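Local coordinates for D-methionine-binding lipoprotein MetQ (Escherichia coli, PDB 4YAH) that binds methionine and delivers it to an ATP-driven permease as the substrate-binding component of a methionine transport system, at residues Tyr250-Asp253 against Glu254-Glu257; Leu146-Leu149 against Gln150-Gly153. All coordinates share one frame; numbering follows the deposited sequence.

Contact 1. Residues Tyr250-Asp253 against Glu254-Glu257; sequences YQSD and EVYE
Ser252 caps helix 253-262 through Val255 N, and its hydroxyl does so from a short link that has just left helix 241-250. The link is an inverse gamma turn centred on Gln251, closed by a weak bond from Ser252 N to Tyr250 O. With OG turned between its own backbone N and carbonyl carbon (chi1 63°), Ser252 OG reaches forward and accepts from Val255 N, a weak N-cap bond of 3.4 Å. The same OG is also hydrogen-bonded to Ala249 O, in the last turn of the preceding helix, so one hydroxyl ties the end of one helix to the start of the next. Ser252 O takes up Tyr256 N at 3.0 Å, nearly straight and in the carbonyl plane, and receives a weak, bent second bond from Val255 N. One residue on, Asp253 O accepts Glu257 N at 2.9 Å. The two methyls of Val255 part to different neighbours. CG2 packs on Ser252 OG at 3.3 Å. CG1, anti to the backbone N (chi1 169°), meets Tyr250 CD2 3.9 Å away, the two side chains crossing at about a right angle. The isopropyl group also covers Tyr250 O, CB lying 3.2 Å from it. Cut back to alanine, this side chain would lose both methyls, and a gap would probably open between the Tyr250 ring and Ser252 OG, toward Phe110 and Val45. The carboxylate of Glu254 leads away to a salt bridge with Lys51 of helix 41-57. At this helix-to-helix junction Val255 N is thus held by two weak bonds, to Ser252 OG and O, regular i+4 bonding takes over at Tyr256 N and Glu257 N, and Val255 and Tyr250 pack together against Phe110.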
loop_
_atom_site.group_PDB
_atom_site.type_symbol
_atom_site.label_atom_id
_atom_site.label_comp_id
_atom_site.label_asym_id
_atom_site.label_seq_id
_atom_site.Cartn_x
_atom_site.Cartn_y
_atom_site.Cartn_z
ATOM N N TYR A 250 -10.649 -11.825 7.939
ATOM C CA TYR A 250 -9.570 -11.410 7.050
ATOM C C TYR A 250 -8.283 -12.188 7.362
ATOM O O TYR A 250 -7.541 -12.604 6.459
ATOM C CB TYR A 250 -9.347 -9.913 7.193
ATOM C CG TYR A 250 -8.708 -9.238 5.987
ATOM C CD1 TYR A 250 -9.429 -8.338 5.224
ATOM C CD2 TYR A 250 -7.399 -9.492 5.624
ATOM C CE1 TYR A 250 -8.870 -7.703 4.130
ATOM C CE2 TYR A 250 -6.828 -8.855 4.522
ATOM C CZ TYR A 250 -7.578 -7.973 3.780
ATOM O OH TYR A 250 -7.039 -7.331 2.678
ATOM N N GLN A 251 -8.003 -12.355 8.652
ATOM C CA GLN A 251 -6.816 -13.069 9.098
ATOM C C GLN A 251 -7.050 -14.584 9.069
ATOM O O GLN A 251 -7.044 -15.254 10.113
ATOM C CB GLN A 251 -6.435 -12.609 10.504
ATOM C CG GLN A 251 -6.178 -11.123 10.591
ATOM C CD GLN A 251 -5.747 -10.690 11.986
ATOM O OE1 GLN A 251 -6.039 -11.365 12.978
ATOM N NE2 GLN A 251 -5.050 -9.556 12.068
ATOM N N SER A 252 -7.259 -15.112 7.866
ATOM C CA SER A 252 -7.587 -16.522 7.692
ATOM C C SER A 252 -6.746 -17.125 6.590
ATOM O O SER A 252 -6.262 -16.411 5.720
ATOM C CB SER A 252 -9.071 -16.696 7.378
ATOM O OG SER A 252 -9.434 -16.071 6.148
ATOM N N ASP A 253 -6.575 -18.438 6.631
ATOM C CA ASP A 253 -5.816 -19.132 5.597
ATOM C C ASP A 253 -6.439 -18.916 4.221
ATOM O O ASP A 253 -5.727 -18.779 3.233
ATOM C CB ASP A 253 -5.734 -20.631 5.894
ATOM C CG ASP A 253 -4.890 -20.944 7.121
ATOM O OD1 ASP A 253 -4.019 -20.123 7.481
ATOM O OD2 ASP A 253 -5.093 -22.022 7.720
ATOM N N GLU A 254 -7.764 -18.865 4.160
ATOM C CA GLU A 254 -8.450 -18.704 2.891
ATOM C C GLU A 254 -8.059 -17.374 2.250
ATOM O O GLU A 254 -7.806 -17.296 1.046
ATOM C CB GLU A 254 -9.961 -18.788 3.103
ATOM C CG GLU A 254 -10.753 -19.048 1.851
ATOM C CD GLU A 254 -12.194 -19.404 2.150
ATOM O OE1 GLU A 254 -12.461 -19.927 3.255
ATOM O OE2 GLU A 254 -13.059 -19.158 1.281
ATOM N N VAL A 255 -7.958 -16.337 3.073
ATOM C CA VAL A 255 -7.629 -15.014 2.575
ATOM C C VAL A 255 -6.154 -14.986 2.171
ATOM O O VAL A 255 -5.809 -14.435 1.119
ATOM C CB VAL A 255 -7.961 -13.914 3.622
ATOM C CG1 VAL A 255 -7.384 -12.570 3.212
ATOM C CG2 VAL A 255 -9.446 -13.779 3.788
ATOM N N TYR A 256 -5.284 -15.591 2.974
ATOM C CA TYR A 256 -3.874 -15.628 2.620
ATOM C C TYR A 256 -3.671 -16.330 1.286
ATOM O O TYR A 256 -2.915 -15.866 0.429
ATOM C CB TYR A 256 -3.025 -16.336 3.685
ATOM C CG TYR A 256 -1.643 -16.611 3.156
ATOM C CD1 TYR A 256 -0.730 -15.578 2.998
ATOM C CD2 TYR A 256 -1.270 -17.886 2.756
ATOM C CE1 TYR A 256 0.528 -15.806 2.478
ATOM C CE2 TYR A 256 -0.011 -18.129 2.235
ATOM C CZ TYR A 256 0.884 -17.085 2.101
ATOM O OH TYR A 256 2.139 -17.313 1.581
ATOM N N GLU A 257 -4.350 -17.453 1.111
ATOM C CA GLU A 257 -4.149 -18.256 -0.084
ATOM C C GLU A 257 -4.550 -17.472 -1.326
ATOM O O GLU A 257 -3.836 -17.502 -2.343
ATOM C CB GLU A 257 -4.928 -19.568 0.018
ATOM C CG GLU A 257 -4.292 -20.575 0.980
ATOM C CD GLU A 257 -2.829 -20.859 0.658
ATOM O OE1 GLU A 257 -2.477 -20.889 -0.541
ATOM O OE2 GLU A 257 -2.028 -21.036 1.605
#

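Contact 2. Residues Leu146-Leu149 against Gln150-Gly153; sequences LLLL and QKVG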
loop_
_atom_site.group_PDB
_atom_site.type_symbol
_atom_site.label_atom_id
_atom_site.label_comp_id
_atom_site.label_asym_id
_atom_site.label_seq_id
_atom_site.Cartn_x
_atom_site.Cartn_y
_atom_site.Cartn_z
ATOM N N LEU A 146 12.195 6.482 -1.730
ATOM C CA LEU A 146 13.561 7.000 -1.734
ATOM C C LEU A 146 14.513 6.040 -1.023
ATOM O O LEU A 146 15.651 5.846 -1.463
ATOM C CB LEU A 146 13.606 8.381 -1.094
ATOM C CG LEU A 146 12.875 9.476 -1.863
ATOM C CD1 LEU A 146 12.968 10.745 -1.095
ATOM C CD2 LEU A 146 13.457 9.674 -3.251
ATOM N N LEU A 147 14.060 5.415 0.065
ATOM C CA LEU A 147 14.891 4.424 0.739
ATOM C C LEU A 147 15.182 3.240 -0.187
ATOM O O LEU A 147 16.277 2.693 -0.158
ATOM C CB LEU A 147 14.218 3.955 2.031
ATOM C CG LEU A 147 14.224 5.038 3.101
ATOM C CD1 LEU A 147 13.263 4.637 4.218
ATOM C CD2 LEU A 147 15.623 5.291 3.639
ATOM N N LEU A 148 14.210 2.875 -1.028
ATOM C CA LEU A 148 14.408 1.771 -1.962
ATOM C C LEU A 148 15.423 2.160 -3.045
ATOM O O LEU A 148 16.301 1.358 -3.400
ATOM C CB LEU A 148 13.070 1.336 -2.575
ATOM C CG LEU A 148 13.129 0.174 -3.574
ATOM C CD1 LEU A 148 13.846 -1.034 -3.005
ATOM C CD2 LEU A 148 11.732 -0.229 -4.003
ATOM N N LEU A 149 15.317 3.389 -3.548
ATOM C CA LEU A 149 16.249 3.890 -4.554
ATOM C C LEU A 149 17.664 3.959 -3.979
ATOM O O LEU A 149 18.647 3.773 -4.708
ATOM C CB LEU A 149 15.805 5.262 -5.047
ATOM C CG LEU A 149 14.492 5.236 -5.838
ATOM C CD1 LEU A 149 14.044 6.643 -6.207
ATOM C CD2 LEU A 149 14.574 4.376 -7.084
ATOM N N GLN A 150 17.763 4.226 -2.680
ATOM C CA GLN A 150 19.065 4.239 -2.010
ATOM C C GLN A 150 19.592 2.807 -1.873
ATOM O O GLN A 150 20.774 2.538 -2.109
ATOM C CB GLN A 150 18.969 4.914 -0.633
ATOM C CG GLN A 150 20.280 4.840 0.174
ATOM C CD GLN A 150 20.200 5.611 1.482
ATOM O OE1 GLN A 150 20.875 6.623 1.652
ATOM N NE2 GLN A 150 19.374 5.134 2.405
ATOM N N LYS A 151 18.708 1.894 -1.482
ATOM C CA LYS A 151 19.074 0.495 -1.320
ATOM C C LYS A 151 19.690 -0.089 -2.592
ATOM O O LYS A 151 20.642 -0.872 -2.518
ATOM C CB LYS A 151 17.851 -0.312 -0.904
ATOM C CG LYS A 151 18.038 -1.814 -0.817
ATOM C CD LYS A 151 16.691 -2.473 -0.553
ATOM C CE LYS A 151 16.678 -3.952 -0.908
ATOM N NZ LYS A 151 17.470 -4.758 0.057
ATOM N N VAL A 152 19.140 0.268 -3.749
ATOM C CA VAL A 152 19.654 -0.274 -5.008
ATOM C C VAL A 152 20.783 0.590 -5.570
ATOM O O VAL A 152 21.270 0.337 -6.674
ATOM C CB VAL A 152 18.509 -0.440 -6.045
ATOM C CG1 VAL A 152 17.435 -1.336 -5.461
ATOM C CG2 VAL A 152 17.910 0.905 -6.459
ATOM N N GLY A 153 21.195 1.604 -4.811
ATOM C CA GLY A 153 22.415 2.350 -5.108
ATOM C C GLY A 153 22.312 3.518 -6.080
ATOM O O GLY A 153 23.335 4.058 -6.524
HETATM O O HOH W 1 18.005 2.514 1.978
#
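Leu146, Leu147 and Leu148 offer their carbonyls to the amides four residues on, at Gln150, Lys151 and Val152, in the closing turns of helix 139-151. The Gln150 N to Leu146 O bond is 2.9 Å long, and its donor stands 24° off the carbonyl plane. The helix closes in a Schellman motif, with Gly153 at positive phi (86°) and its N bonded to Gln150 O at 2.9 Å. Leu147 O has a second donor, a water at 2.8 Å, which in turn accepts from Gln150 NE2 at 3.0 Å. The glutamine chain reaches that water by leaving the backbone with CG anti to N (chi1 175°) and staying extended, side by side with Leu147, whose CD2 lies 4.0 Å from NE2. Across the turn, Leu148 CD1 touches the aliphatic part of Lys151 at CD, 4.0 Å away, the side chains crossing obliquely, while Lys151 NZ goes on to a salt bridge with Asp222. Val152 lays CG2 against Leu149 O at 3.4 Å. Leu148 and Leu149, with Val152, pack on Phe219 of strand 219-220. The helix end is thus finished by glycine on the backbone, while the Gln150 amide is held at both ends, NE2 through water to Leu147 O of its own helix and OE1 by Leu157 N of strand 156-157.

How the contacts relate
Contact 1 joins the end of one helix to the start of the next, whereas contact 2 is a single helix end. Their centres are 32 Å apart and their nearest atoms about 20 Å, so they do not touch. They belong to the two lobes of the binding protein, contact 1 beside the six-stranded sheet and contact 2 beside the five-stranded one, with the bound methionine in the cleft between. The side chain of Tyr250 lies about 9 Å from the ligand and that of Leu148 about 10 Å. Neither is a pocket residue, although helix 139-151 carries two, Asn141 and Arg144, upstream of contact 2.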